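Beta-mannosidase (Trichoderma harzianum, PDB 4CVU) probably hydrolyses terminal, non-reducing beta-mannose residues of beta-mannosides, as a fungal enzyme of glycoside hydrolase family 2. Local coordinates at residues Leu35-Val40 with Thr90-Ser95; Trp106-Gly111 with Pro214-Gln219; Thr887-Pro892 with Val931-Leu936; Phe898-Ala903 with Lys912-Thr917. All coordinates share one frame; numbering follows the deposited sequence.

The four contacts fall into two separate pairs. Interactions 1 and 2 belong to the N-terminal galactose-binding-like region: their centres lie about 14 Å apart, and they touch where Ile-94, in the loop after strand 87-91, packs its CD1 3.4 Å from Ile-217 CD1. Interactions 3 and 4 share the C-terminal Ig-fold domain, with centres about 11 Å apart; strands 884-890 and 895-899 are consecutive, and Asn-902 OD1 probably accepts a hydrogen bond from Leu-889 N at 2.9 Å. The pairs do not touch: interactions 2 and 4 have centres about 47 Å apart. All are structural strand pairings; the side chain of Thr-917 in interaction 4 lies about 6 Å from a bound sodium ion.

Interaction 1 (Leu35-Val40 with Thr90-Ser95)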
loop_
_atom_site.group_PDB
_atom_site.type_symbol
_atom_site.label_atom_id
_atom_site.label_comp_id
_atom_site.label_asym_id
_atom_site.label_seq_id
_atom_site.Cartn_x
_atom_site.Cartn_y
_atom_site.Cartn_z
ATOM N N LEU A 35 17.524 -15.901 24.778
ATOM C CA LEU A 35 16.985 -17.264 24.804
ATOM C C LEU A 35 15.893 -17.391 25.835
ATOM O O LEU A 35 15.286 -18.448 25.950
ATOM C CB LEU A 35 18.109 -18.273 25.079
ATOM C CG LEU A 35 19.256 -18.215 24.050
ATOM C CD1 LEU A 35 20.409 -19.138 24.435
ATOM C CD2 LEU A 35 18.761 -18.533 22.650
ATOM N N GLN A 36 15.651 -16.328 26.610
ATOM C CA GLN A 36 14.560 -16.319 27.570
ATOM C C GLN A 36 13.284 -15.928 26.848
ATOM O O GLN A 36 13.319 -15.449 25.722
ATOM C CB GLN A 36 14.841 -15.351 28.711
ATOM C CG GLN A 36 16.004 -15.775 29.595
ATOM C CD GLN A 36 15.800 -17.141 30.230
ATOM O OE1 GLN A 36 14.734 -17.430 30.764
ATOM N NE2 GLN A 36 16.827 -17.985 30.178
ATOM N N LYS A 37 12.159 -16.107 27.510
ATOM C CA LYS A 37 10.870 -15.918 26.876
ATOM C C LYS A 37 10.214 -14.608 27.367
ATOM O O LYS A 37 9.985 -14.438 28.570
ATOM C CB LYS A 37 10.020 -17.170 27.144
ATOM C CG LYS A 37 8.522 -17.013 26.935
ATOM C CD LYS A 37 8.024 -17.393 25.559
ATOM C CE LYS A 37 6.495 -17.358 25.501
ATOM N NZ LYS A 37 5.865 -18.496 26.245
ATOM N N TRP A 38 9.936 -13.697 26.434
ATOM C CA TRP A 38 9.461 -12.341 26.757
ATOM C C TRP A 38 8.009 -12.044 26.326
ATOM O O TRP A 38 7.568 -12.439 25.237
ATOM C CB TRP A 38 10.406 -11.294 26.112
ATOM C CG TRP A 38 11.768 -11.334 26.720
ATOM C CD1 TRP A 38 12.840 -12.023 26.261
ATOM C CD2 TRP A 38 12.186 -10.682 27.917
ATOM N NE1 TRP A 38 13.896 -11.841 27.088
ATOM C CE2 TRP A 38 13.522 -11.042 28.135
ATOM C CE3 TRP A 38 11.553 -9.835 28.837
ATOM C CZ2 TRP A 38 14.267 -10.569 29.225
ATOM C CZ3 TRP A 38 12.280 -9.377 29.930
ATOM C CH2 TRP A 38 13.633 -9.739 30.108
ATOM N N THR A 39 7.305 -11.296 27.164
ATOM C CA THR A 39 5.997 -10.756 26.861
ATOM C C THR A 39 6.032 -9.243 27.010
ATOM O O THR A 39 6.651 -8.711 27.931
ATOM C CB THR A 39 4.913 -11.334 27.786
ATOM O OG1 THR A 39 4.881 -12.750 27.635
ATOM C CG2 THR A 39 3.532 -10.801 27.435
ATOM N N VAL A 40 5.366 -8.539 26.102
ATOM C CA VAL A 40 5.323 -7.071 26.147
ATOM C C VAL A 40 3.915 -6.602 26.441
ATOM O O VAL A 40 2.974 -7.023 25.760
ATOM C CB VAL A 40 5.780 -6.463 24.825
ATOM C CG1 VAL A 40 5.572 -4.945 24.811
ATOM C CG2 VAL A 40 7.259 -6.809 24.591
ATOM N N THR A 90 8.579 -8.319 30.050
ATOM C CA THR A 90 8.556 -9.236 31.201
ATOM C C THR A 90 8.927 -10.636 30.766
ATOM O O THR A 90 8.340 -11.151 29.818
ATOM C CB THR A 90 7.144 -9.289 31.805
ATOM O OG1 THR A 90 6.775 -7.967 32.191
ATOM C CG2 THR A 90 7.086 -10.230 33.023
ATOM N N SER A 91 9.875 -11.254 31.480
ATOM C CA SER A 91 10.238 -12.658 31.230
ATOM C C SER A 91 9.313 -13.635 31.913
ATOM O O SER A 91 8.606 -13.287 32.854
ATOM C CB SER A 91 11.668 -12.970 31.701
ATOM O OG SER A 91 11.722 -13.230 33.097
ATOM N N LYS A 92 9.346 -14.873 31.440
ATOM C CA LYS A 92 8.817 -15.984 32.187
ATOM C C LYS A 92 9.824 -16.245 33.313
ATOM O O LYS A 92 10.985 -15.817 33.220
ATOM C CB LYS A 92 8.695 -17.228 31.317
ATOM C CG LYS A 92 7.752 -17.080 30.148
ATOM C CD LYS A 92 6.327 -16.819 30.604
ATOM C CE LYS A 92 5.330 -17.293 29.563
ATOM N NZ LYS A 92 3.944 -16.982 29.996
ATOM N N PRO A 93 9.388 -16.944 34.371
ATOM C CA PRO A 93 10.323 -17.319 35.428
ATOM C C PRO A 93 11.598 -17.928 34.846
ATOM O O PRO A 93 11.505 -18.847 34.021
ATOM C CB PRO A 93 9.522 -18.335 36.237
ATOM C CG PRO A 93 8.121 -17.836 36.136
ATOM C CD PRO A 93 7.991 -17.235 34.746
ATOM N N ILE A 94 12.762 -17.385 35.246
ATOM C CA ILE A 94 14.070 -17.811 34.720
ATOM C C ILE A 94 14.543 -19.040 35.484
ATOM O O ILE A 94 14.668 -19.007 36.707
ATOM C CB ILE A 94 15.139 -16.690 34.826
ATOM C CG1 ILE A 94 14.671 -15.425 34.101
ATOM C CG2 ILE A 94 16.474 -17.151 34.244
ATOM C CD1 ILE A 94 15.646 -14.271 34.165
ATOM N N SER A 95 14.807 -20.121 34.769
ATOM C CA SER A 95 15.229 -21.363 35.398
ATOM C C SER A 95 16.750 -21.525 35.313
ATOM O O SER A 95 17.424 -20.787 34.587
ATOM C CB SER A 95 14.566 -22.525 34.689
ATOM O OG SER A 95 15.067 -22.599 33.382
HETATM O O HOH W 1 12.133 -16.807 30.403
HETATM O O HOH W 2 16.812 -20.439 31.777
HETATM O O HOH W 3 6.918 -13.443 29.482
HETATM O O HOH W 4 4.842 -7.638 30.076
#
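Trp-38 lays its indole over Ser-91, whose CB stands 4.0 Å from the centroid of the six-membered ring, above the face. This CH-pi contact depends on the first torsion of Trp-38 (chi1 -66°), which sets CG beside its own backbone N. The ring turns its polar edge elsewhere, NE1 bonding to Leu-33 O, while Ser-91 OG gives its proton to Lys-92 O and accepts one from Leu-152 N.

Thr-39 and Thr-90, whose side chains lie on the other face of the sheet, form a hydrogen-bonded pair, with Thr-39 N 2.9 Å from Thr-90 O and a matching return bond. Past Ser-91, Lys-92 N bonds to Lys-37 O at 3.0 Å. One water joins Thr-39 OG1 to Thr-90 O, and a second joins Thr-90 OG1 to Thr-39 O. The chains of Lys-37 and Lys-92 run side by side in the same direction, their NZ atoms 4.5 Å apart with like charges; CG to CG is only 3.3 Å, so the exact placing of these exposed chains is doubtful. Gln-36 crosses Ile-94 at about a right angle, OE1 3.9 Å from CG1, and its amide is held by waters that reach Lys-92 O and Ser-95 O.

Antiparallel strands 38-41 and 87-91, neighbours in one sheet, pair in this way in the jelly-roll beta-sandwich characteristic of the galactose-binding-like domain of family 2 enzymes.

Interaction 2 (Trp106-Gly111 with Pro214-Gln219); sequences WLVFDG and PGRIVQ
Arg-216 and Asp-110 form the ionic part of this contact: the guanidinium grips the carboxylate end-on, NH1 2.9 Å from OD1 and NH2 2.9 Å from OD2. The two planes are 56° apart, so the nitrogens reach the oxygens from above the carboxylate plane, while both oxygens stay close to the guanidinium plane. Chi1 of 84° puts CG of Arg-216 between N and the carbonyl carbon, and the chain then bends at chi2 and chi3. Gln-134 NE2 also bonds to Asp-110 OD1. An alanine in place of Arg-216 would probably leave the charge of Asp-110 without its mate and open a gap beside Val-108 CG1, which lies 3.3 Å from NH1.

Backbone bonds make a regular ladder: Trp-106 pairs with Val-218 and Val-108 with Arg-216, two bonds each, and Asp-110 N continues it to Pro-214 O at 2.9 Å.

Apolar contacts line both faces. Val-108 CG2 meets Val-218 CG2 at 3.9 Å, where both residues also touch Tyr-227, and on the opposite face Leu-107 CD2 lies alongside Ile-217 CG1 at 3.8 Å. This is the central antiparallel strand pair of a four-stranded sheet, as in the jelly-roll beta-sandwich of the galactose-binding-like fold.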
loop_
_atom_site.group_PDB
_atom_site.type_symbol
_atom_site.label_atom_id
_atom_site.label_comp_id
_atom_site.label_asym_id
_atom_site.label_seq_id
_atom_site.Cartn_x
_atom_site.Cartn_y
_atom_site.Cartn_z
ATOM N N TRP A 106 24.721 -11.238 38.487
ATOM C CA TRP A 106 24.637 -9.916 37.868
ATOM C C TRP A 106 23.701 -9.889 36.651
ATOM O O TRP A 106 23.612 -10.853 35.897
ATOM C CB TRP A 106 26.029 -9.464 37.409
ATOM C CG TRP A 106 26.976 -9.186 38.527
ATOM C CD1 TRP A 106 27.781 -10.095 39.169
ATOM C CD2 TRP A 106 27.236 -7.919 39.139
ATOM N NE1 TRP A 106 28.525 -9.469 40.141
ATOM C CE2 TRP A 106 28.210 -8.134 40.150
ATOM C CE3 TRP A 106 26.736 -6.628 38.946
ATOM C CZ2 TRP A 106 28.695 -7.095 40.957
ATOM C CZ3 TRP A 106 27.212 -5.598 39.720
ATOM C CH2 TRP A 106 28.186 -5.837 40.745
ATOM N N LEU A 107 23.014 -8.765 36.485
ATOM C CA LEU A 107 22.372 -8.424 35.214
ATOM C C LEU A 107 23.338 -7.534 34.454
ATOM O O LEU A 107 23.817 -6.529 34.983
ATOM C CB LEU A 107 21.056 -7.674 35.438
ATOM C CG LEU A 107 19.995 -8.363 36.292
ATOM C CD1 LEU A 107 18.775 -7.473 36.461
ATOM C CD2 LEU A 107 19.607 -9.690 35.678
ATOM N N VAL A 108 23.624 -7.898 33.212
ATOM C CA VAL A 108 24.447 -7.054 32.351
ATOM C C VAL A 108 23.648 -6.685 31.109
ATOM O O VAL A 108 23.229 -7.560 30.365
ATOM C CB VAL A 108 25.773 -7.734 31.954
ATOM C CG1 VAL A 108 26.626 -6.780 31.130
ATOM C CG2 VAL A 108 26.554 -8.165 33.203
ATOM N N PHE A 109 23.463 -5.382 30.910
ATOM C CA PHE A 109 22.668 -4.840 29.797
ATOM C C PHE A 109 23.544 -3.978 28.908
ATOM O O PHE A 109 24.037 -2.931 29.333
ATOM C CB PHE A 109 21.516 -3.981 30.324
ATOM C CG PHE A 109 20.493 -4.739 31.132
ATOM C CD1 PHE A 109 19.654 -5.660 30.520
ATOM C CD2 PHE A 109 20.336 -4.496 32.490
ATOM C CE1 PHE A 109 18.691 -6.345 31.229
ATOM C CE2 PHE A 109 19.371 -5.180 33.220
ATOM C CZ PHE A 109 18.558 -6.112 32.595
ATOM N N ASP A 110 23.770 -4.419 27.681
ATOM C CA ASP A 110 24.600 -3.639 26.768
ATOM C C ASP A 110 23.846 -2.411 26.199
ATOM O O ASP A 110 24.483 -1.459 25.692
ATOM C CB ASP A 110 25.156 -4.504 25.639
ATOM C CG ASP A 110 26.164 -5.524 26.126
ATOM O OD1 ASP A 110 26.481 -5.586 27.338
ATOM O OD2 ASP A 110 26.623 -6.301 25.293
ATOM N N GLY A 111 22.516 -2.401 26.326
ATOM C CA GLY A 111 21.760 -1.203 25.959
ATOM C C GLY A 111 20.277 -1.285 26.260
ATOM O O GLY A 111 19.605 -2.250 25.868
ATOM N N PRO A 214 22.110 -6.288 23.136
ATOM C CA PRO A 214 22.095 -7.537 23.916
ATOM C C PRO A 214 22.296 -7.417 25.405
ATOM O O PRO A 214 22.741 -6.417 25.920
ATOM C CB PRO A 214 23.288 -8.315 23.364
ATOM C CG PRO A 214 23.395 -7.882 21.973
ATOM C CD PRO A 214 23.192 -6.409 22.087
ATOM N N GLY A 215 21.911 -8.462 26.096
ATOM C CA GLY A 215 21.975 -8.484 27.540
ATOM C C GLY A 215 22.013 -9.899 28.057
ATOM O O GLY A 215 21.651 -10.835 27.356
ATOM N N ARG A 216 22.457 -10.064 29.289
ATOM C CA ARG A 216 22.532 -11.397 29.859
ATOM C C ARG A 216 22.625 -11.400 31.367
ATOM O O ARG A 216 22.795 -10.374 31.973
ATOM C CB ARG A 216 23.647 -12.206 29.208
ATOM C CG ARG A 216 25.038 -12.029 29.735
ATOM C CD ARG A 216 25.753 -10.753 29.358
ATOM N NE ARG A 216 25.812 -10.472 27.938
ATOM C CZ ARG A 216 26.135 -9.288 27.455
ATOM N NH1 ARG A 216 26.440 -8.313 28.261
ATOM N NH2 ARG A 216 26.090 -9.053 26.171
ATOM N N ILE A 217 22.468 -12.581 31.946
ATOM C CA ILE A 217 22.683 -12.781 33.371
ATOM C C ILE A 217 23.983 -13.529 33.585
ATOM O O ILE A 217 24.244 -14.511 32.908
ATOM C CB ILE A 217 21.568 -13.578 34.040
ATOM C CG1 ILE A 217 20.215 -12.949 33.756
ATOM C CG2 ILE A 217 21.758 -13.562 35.532
ATOM C CD1 ILE A 217 19.030 -13.802 34.163
ATOM N N VAL A 218 24.821 -13.017 34.487
ATOM C CA VAL A 218 26.120 -13.626 34.760
ATOM C C VAL A 218 26.163 -14.096 36.217
ATOM O O VAL A 218 25.975 -13.284 37.123
ATOM C CB VAL A 218 27.265 -12.633 34.531
ATOM C CG1 VAL A 218 28.622 -13.321 34.683
ATOM C CG2 VAL A 218 27.157 -11.991 33.164
ATOM N N GLN A 219 26.374 -15.405 36.420
ATOM C CA GLN A 219 26.619 -15.976 37.747
ATOM C C GLN A 219 28.101 -16.321 37.953
ATOM O O GLN A 219 28.668 -17.163 37.254
ATOM C CB GLN A 219 25.727 -17.181 38.028
ATOM C CG GLN A 219 24.475 -16.773 38.780
ATOM C CD GLN A 219 23.619 -17.938 39.223
ATOM O OE1 GLN A 219 23.671 -19.029 38.654
ATOM N NE2 GLN A 219 22.821 -17.705 40.258
HETATM O O HOH W 5 20.589 -4.778 27.020
#

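Interaction 3 (Thr887-Pro892 with Val931-Leu936)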
loop_
_atom_site.group_PDB
_atom_site.type_symbol
_atom_site.label_atom_id
_atom_site.label_comp_id
_atom_site.label_asym_id
_atom_site.label_seq_id
_atom_site.Cartn_x
_atom_site.Cartn_y
_atom_site.Cartn_z
ATOM N N THR A 887 21.805 8.610 -19.973
ATOM C CA THR A 887 21.282 7.234 -20.197
ATOM C C THR A 887 21.158 6.554 -18.878
ATOM O O THR A 887 22.099 6.614 -18.088
ATOM C CB THR A 887 22.270 6.473 -21.095
ATOM O OG1 THR A 887 22.564 7.275 -22.246
ATOM C CG2 THR A 887 21.723 5.119 -21.563
ATOM N N TRP A 888 20.045 5.811 -18.634
ATOM C CA TRP A 888 19.709 5.438 -17.284
ATOM C C TRP A 888 19.049 4.093 -17.311
ATOM O O TRP A 888 18.001 3.982 -17.909
ATOM C CB TRP A 888 18.729 6.467 -16.668
ATOM C CG TRP A 888 18.327 6.140 -15.258
ATOM C CD1 TRP A 888 17.102 5.674 -14.834
ATOM C CD2 TRP A 888 19.168 6.186 -14.098
ATOM N NE1 TRP A 888 17.125 5.470 -13.456
ATOM C CE2 TRP A 888 18.384 5.761 -12.987
ATOM C CE3 TRP A 888 20.485 6.576 -13.875
ATOM C CZ2 TRP A 888 18.886 5.700 -11.713
ATOM C CZ3 TRP A 888 20.990 6.507 -12.585
ATOM C CH2 TRP A 888 20.207 6.073 -11.526
ATOM N N LEU A 889 19.663 3.138 -16.629
ATOM C CA LEU A 889 19.129 1.795 -16.441
ATOM C C LEU A 889 18.443 1.754 -15.124
ATOM O O LEU A 889 18.956 2.298 -14.149
ATOM C CB LEU A 889 20.275 0.808 -16.447
ATOM C CG LEU A 889 21.061 0.749 -17.778
ATOM C CD1 LEU A 889 22.477 0.302 -17.515
ATOM C CD2 LEU A 889 20.396 -0.185 -18.734
ATOM N N THR A 890 17.290 1.078 -15.067
ATOM C CA THR A 890 16.523 0.995 -13.890
ATOM C C THR A 890 16.326 -0.486 -13.666
ATOM O O THR A 890 15.756 -1.099 -14.529
ATOM C CB THR A 890 15.106 1.639 -14.062
ATOM O OG1 THR A 890 15.230 3.014 -14.429
ATOM C CG2 THR A 890 14.329 1.523 -12.745
ATOM N N HIS A 891 16.837 -1.028 -12.553
ATOM C CA HIS A 891 16.542 -2.426 -12.144
ATOM C C HIS A 891 15.174 -2.503 -11.456
ATOM O O HIS A 891 14.730 -1.540 -10.861
ATOM C CB HIS A 891 17.681 -2.955 -11.255
ATOM C CG HIS A 891 17.692 -2.414 -9.861
ATOM N ND1 HIS A 891 16.949 -2.979 -8.849
ATOM C CD2 HIS A 891 18.383 -1.397 -9.302
ATOM C CE1 HIS A 891 17.171 -2.323 -7.727
ATOM N NE2 HIS A 891 18.032 -1.350 -7.984
ATOM N N PRO A 892 14.492 -3.661 -11.537
ATOM C CA PRO A 892 13.173 -3.756 -10.967
ATOM C C PRO A 892 13.187 -3.925 -9.457
ATOM O O PRO A 892 14.244 -4.089 -8.846
ATOM C CB PRO A 892 12.615 -5.038 -11.608
ATOM C CG PRO A 892 13.809 -5.893 -11.765
ATOM C CD PRO A 892 14.889 -4.912 -12.187
ATOM N N VAL A 931 14.643 -5.236 -16.637
ATOM C CA VAL A 931 15.456 -4.004 -16.590
ATOM C C VAL A 931 15.049 -3.139 -17.755
ATOM O O VAL A 931 14.800 -3.674 -18.835
ATOM C CB VAL A 931 16.947 -4.318 -16.671
ATOM C CG1 VAL A 931 17.779 -3.035 -16.790
ATOM C CG2 VAL A 931 17.395 -5.122 -15.460
ATOM N N THR A 932 15.082 -1.795 -17.600
ATOM C CA THR A 932 14.696 -0.904 -18.677
ATOM C C THR A 932 15.804 0.136 -18.815
ATOM O O THR A 932 16.634 0.251 -17.910
ATOM C CB THR A 932 13.380 -0.117 -18.380
ATOM O OG1 THR A 932 13.603 0.786 -17.265
ATOM C CG2 THR A 932 12.212 -1.061 -18.038
ATOM N N VAL A 933 15.851 0.794 -19.965
ATOM C CA VAL A 933 16.814 1.902 -20.210
ATOM C C VAL A 933 16.084 3.136 -20.723
ATOM O O VAL A 933 15.064 3.031 -21.383
ATOM C CB VAL A 933 17.968 1.461 -21.157
ATOM C CG1 VAL A 933 17.484 1.125 -22.560
ATOM C CG2 VAL A 933 19.074 2.546 -21.249
ATOM N N GLU A 934 16.618 4.339 -20.457
ATOM C CA GLU A 934 15.937 5.523 -20.898
ATOM C C GLU A 934 16.996 6.576 -20.937
ATOM O O GLU A 934 18.129 6.292 -20.569
ATOM C CB GLU A 934 14.860 5.957 -19.890
ATOM C CG GLU A 934 15.428 6.589 -18.617
ATOM C CD GLU A 934 14.370 6.763 -17.553
ATOM O OE1 GLU A 934 13.775 5.724 -17.089
ATOM O OE2 GLU A 934 14.093 7.937 -17.191
ATOM N N SER A 935 16.602 7.761 -21.402
ATOM C CA SER A 935 17.509 8.935 -21.440
ATOM C C SER A 935 16.763 10.240 -21.192
ATOM O O SER A 935 15.555 10.304 -21.037
ATOM C CB SER A 935 18.246 8.971 -22.791
ATOM O OG SER A 935 17.413 9.397 -23.893
ATOM N N LEU A 936 17.488 11.342 -21.243
ATOM C CA LEU A 936 16.860 12.612 -21.083
ATOM C C LEU A 936 15.676 12.797 -22.005
ATOM O O LEU A 936 14.652 13.414 -21.618
ATOM C CB LEU A 936 17.916 13.685 -21.406
ATOM C CG LEU A 936 17.598 15.095 -20.978
ATOM C CD1 LEU A 936 17.666 15.292 -19.466
ATOM C CD2 LEU A 936 18.602 16.018 -21.676
HETATM O O HOH W 6 15.067 2.957 -17.096
#
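Thr-890, Thr-932 and Glu-934 converge on one water on their face of the sheet. Each threonine gives its hydroxyl proton to it, Thr-890 OG1 at 2.7 Å and Thr-932 OG1 at 2.6 Å, and the water in turn donates to Glu-934 OE1 and to Trp-888 O. The threonines reach it with different torsions: in Thr-890 OG1 lies anti to the carbonyl carbon (chi1 -59°), whereas in Thr-932 it sits between N and carbonyl carbon (chi1 66°). Glu-934 starts from a similar position (chi1 74°) and then runs out extended, alongside Trp-888 and pointing the same way, with its CG 3.8 Å from Trp-888 CB. Its carboxylate carbon arrives at the edge of the indole. The ring itself lies against His-673 and Tyr-731.

Strands 884-890 and 932-934 are antiparallel neighbours in one sheet of the immunoglobulin-like beta-sandwich at the C-terminal end of the chain. Two bonds join Trp-888 and Glu-934, and two more join Thr-890 and Thr-932.

Leu-889 and Val-933 point from the opposite face into the sandwich, toward Leu-866 of the other sheet. Leu-889 CD2 crosses over to Val-933 CB at 3.8 Å. The CG2 of Val-933, anti to its backbone N, lies 3.7 Å from Thr-887 CG2, the methyl side of a threonine whose OG1 bonds to Ser-884 and to Phe-904 O. Beyond the strand, Pro-892 CD touches Val-931 CG2 at 4.1 Å, while the His-891 ring meets Phe-916 edge-to-face and its ND1 bonds to Pro-892 O.

Interaction 4 (Phe898-Ala903 with Lys912-Thr917)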
loop_
_atom_site.group_PDB
_atom_site.type_symbol
_atom_site.label_atom_id
_atom_site.label_comp_id
_atom_site.label_asym_id
_atom_site.label_seq_id
_atom_site.Cartn_x
_atom_site.Cartn_y
_atom_site.Cartn_z
ATOM N N PHE A 898 23.566 -2.732 -7.815
ATOM C CA PHE A 898 23.872 -1.527 -8.557
ATOM C C PHE A 898 24.663 -1.876 -9.828
ATOM O O PHE A 898 25.402 -2.857 -9.859
ATOM C CB PHE A 898 24.608 -0.515 -7.677
ATOM C CG PHE A 898 25.771 -1.097 -6.904
ATOM C CD1 PHE A 898 27.026 -1.228 -7.507
ATOM C CD2 PHE A 898 25.617 -1.522 -5.590
ATOM C CE1 PHE A 898 28.109 -1.768 -6.811
ATOM C CE2 PHE A 898 26.688 -2.065 -4.881
ATOM C CZ PHE A 898 27.938 -2.203 -5.507
ATOM N N PHE A 899 24.505 -1.045 -10.843
ATOM C CA PHE A 899 25.210 -1.183 -12.120
ATOM C C PHE A 899 26.634 -0.605 -11.988
ATOM O O PHE A 899 26.892 0.257 -11.137
ATOM C CB PHE A 899 24.450 -0.445 -13.222
ATOM C CG PHE A 899 23.083 -1.011 -13.503
ATOM C CD1 PHE A 899 22.925 -2.088 -14.390
ATOM C CD2 PHE A 899 21.944 -0.466 -12.903
ATOM C CE1 PHE A 899 21.669 -2.637 -14.643
ATOM C CE2 PHE A 899 20.690 -1.012 -13.148
ATOM C CZ PHE A 899 20.554 -2.091 -14.034
ATOM N N ASP A 900 27.535 -1.038 -12.878
ATOM C CA ASP A 900 28.928 -0.554 -12.818
ATOM C C ASP A 900 29.064 0.830 -13.416
ATOM O O ASP A 900 30.104 1.463 -13.313
ATOM C CB ASP A 900 29.910 -1.545 -13.452
ATOM C CG ASP A 900 29.788 -1.635 -14.960
ATOM O OD1 ASP A 900 29.359 -0.661 -15.618
ATOM O OD2 ASP A 900 30.181 -2.696 -15.515
ATOM N N ASP A 901 27.989 1.295 -14.050
ATOM C CA ASP A 901 27.909 2.670 -14.508
ATOM C C ASP A 901 26.446 3.008 -14.784
ATOM O O ASP A 901 25.637 2.111 -15.000
ATOM C CB ASP A 901 28.711 2.875 -15.795
ATOM C CG ASP A 901 29.099 4.334 -16.003
ATOM O OD1 ASP A 901 28.996 5.122 -15.039
ATOM O OD2 ASP A 901 29.478 4.696 -17.129
ATOM N N ASN A 902 26.124 4.289 -14.727
ATOM C CA ASN A 902 24.780 4.751 -15.012
ATOM C C ASN A 902 24.815 6.261 -15.198
ATOM O O ASN A 902 25.802 6.893 -14.814
ATOM C CB ASN A 902 23.810 4.348 -13.881
ATOM C CG ASN A 902 22.486 3.855 -14.397
ATOM O OD1 ASN A 902 22.158 4.062 -15.558
ATOM N ND2 ASN A 902 21.714 3.196 -13.544
ATOM N N ALA A 903 23.754 6.818 -15.783
ATOM C CA ALA A 903 23.698 8.244 -16.087
ATOM C C ALA A 903 24.898 8.680 -16.901
ATOM O O ALA A 903 25.679 9.508 -16.464
ATOM C CB ALA A 903 23.583 9.077 -14.806
ATOM N N LYS A 912 28.279 0.152 -25.291
ATOM C CA LYS A 912 28.679 0.130 -23.905
ATOM C C LYS A 912 28.171 -1.135 -23.245
ATOM O O LYS A 912 27.018 -1.497 -23.388
ATOM C CB LYS A 912 28.127 1.343 -23.149
ATOM C CG LYS A 912 28.571 1.292 -21.687
ATOM C CD LYS A 912 28.131 2.494 -20.906
ATOM C CE LYS A 912 29.276 3.448 -20.641
ATOM N NZ LYS A 912 30.082 3.046 -19.463
ATOM N N GLU A 913 29.049 -1.773 -22.494
ATOM C CA GLU A 913 28.688 -2.884 -21.659
ATOM C C GLU A 913 28.580 -2.407 -20.209
ATOM O O GLU A 913 29.420 -1.634 -19.723
ATOM C CB GLU A 913 29.744 -3.956 -21.739
ATOM C CG GLU A 913 29.939 -4.509 -23.139
ATOM C CD GLU A 913 30.986 -5.592 -23.148
ATOM O OE1 GLU A 913 31.560 -5.790 -22.053
ATOM O OE2 GLU A 913 31.235 -6.228 -24.235
ATOM N N VAL A 914 27.535 -2.863 -19.530
ATOM C CA VAL A 914 27.305 -2.483 -18.125
ATOM C C VAL A 914 26.954 -3.733 -17.349
ATOM O O VAL A 914 25.973 -4.382 -17.654
ATOM C CB VAL A 914 26.151 -1.459 -18.019
ATOM C CG1 VAL A 914 25.915 -1.074 -16.577
ATOM C CG2 VAL A 914 26.441 -0.194 -18.844
ATOM N N GLY A 915 27.783 -4.086 -16.370
ATOM C CA GLY A 915 27.468 -5.176 -15.426
ATOM C C GLY A 915 26.704 -4.677 -14.200
ATOM O O GLY A 915 26.530 -3.475 -14.014
ATOM N N PHE A 916 26.260 -5.618 -13.375
ATOM C CA PHE A 916 25.462 -5.354 -12.188
ATOM C C PHE A 916 25.998 -6.226 -11.064
ATOM O O PHE A 916 26.182 -7.433 -11.239
ATOM C CB PHE A 916 23.986 -5.711 -12.467
ATOM C CG PHE A 916 23.006 -5.282 -11.387
ATOM C CD1 PHE A 916 22.451 -4.011 -11.398
ATOM C CD2 PHE A 916 22.593 -6.164 -10.410
ATOM C CE1 PHE A 916 21.529 -3.611 -10.428
ATOM C CE2 PHE A 916 21.656 -5.787 -9.449
ATOM C CZ PHE A 916 21.137 -4.500 -9.451
ATOM N N THR A 917 26.242 -5.612 -9.913
ATOM C CA THR A 917 26.563 -6.349 -8.691
ATOM C C THR A 917 25.280 -6.837 -8.031
ATOM O O THR A 917 24.552 -6.053 -7.451
ATOM C CB THR A 917 27.353 -5.439 -7.760
ATOM O OG1 THR A 917 28.540 -5.033 -8.445
ATOM C CG2 THR A 917 27.711 -6.123 -6.457
HETATM O O HOH W 7 28.413 -3.212 -10.462
HETATM O O HOH W 8 31.053 -3.293 -17.818
HETATM O O HOH W 9 30.269 0.559 -18.172
#
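Phe-899 and Phe-916 meet through different first torsions: CG of Phe-899 is anti to the carbonyl carbon (chi1 -64°), while CG of Phe-916 is anti to the backbone N (chi1 -171°). With the two CG atoms so placed, the edge of Phe-916 meets the face of Phe-899 in a T-shaped pair, centroids 4.7 Å apart, with CD1 of Phe-916 over the ring centre. One face of Phe-916 also covers Phe-898 N. In Asp-900 chi1 of 70° sets CG between N and the carbonyl carbon, and OD2 takes a 2.9 Å bond from Gly-915 N, which comes from above the carboxylate plane; Asp-900 N answers with a bond to Gly-915 O, so the side chain and backbone of one residue clasp the glycine from both its polar atoms.

Next to it, Lys-912 NZ makes a salt bridge with the anti lone pair of Asp-901 OD2 at 2.9 Å, and OD1 of that acid pairs with Arg-735. On the other face of the sheet, Thr-917 CB lies over the Phe-898 ring, 4.1 Å from its centroid. An alanine in place of Phe-899 would probably leave the Phe-916 edge without its facing ring.

Strand 895-899 borders strand 911-921 at the edge of its sheet. Phe-899 turns into the sandwich onto strand 884-890, whereas Phe-898 stacks on Trp-726 and touches helices 729-736 and 401-413.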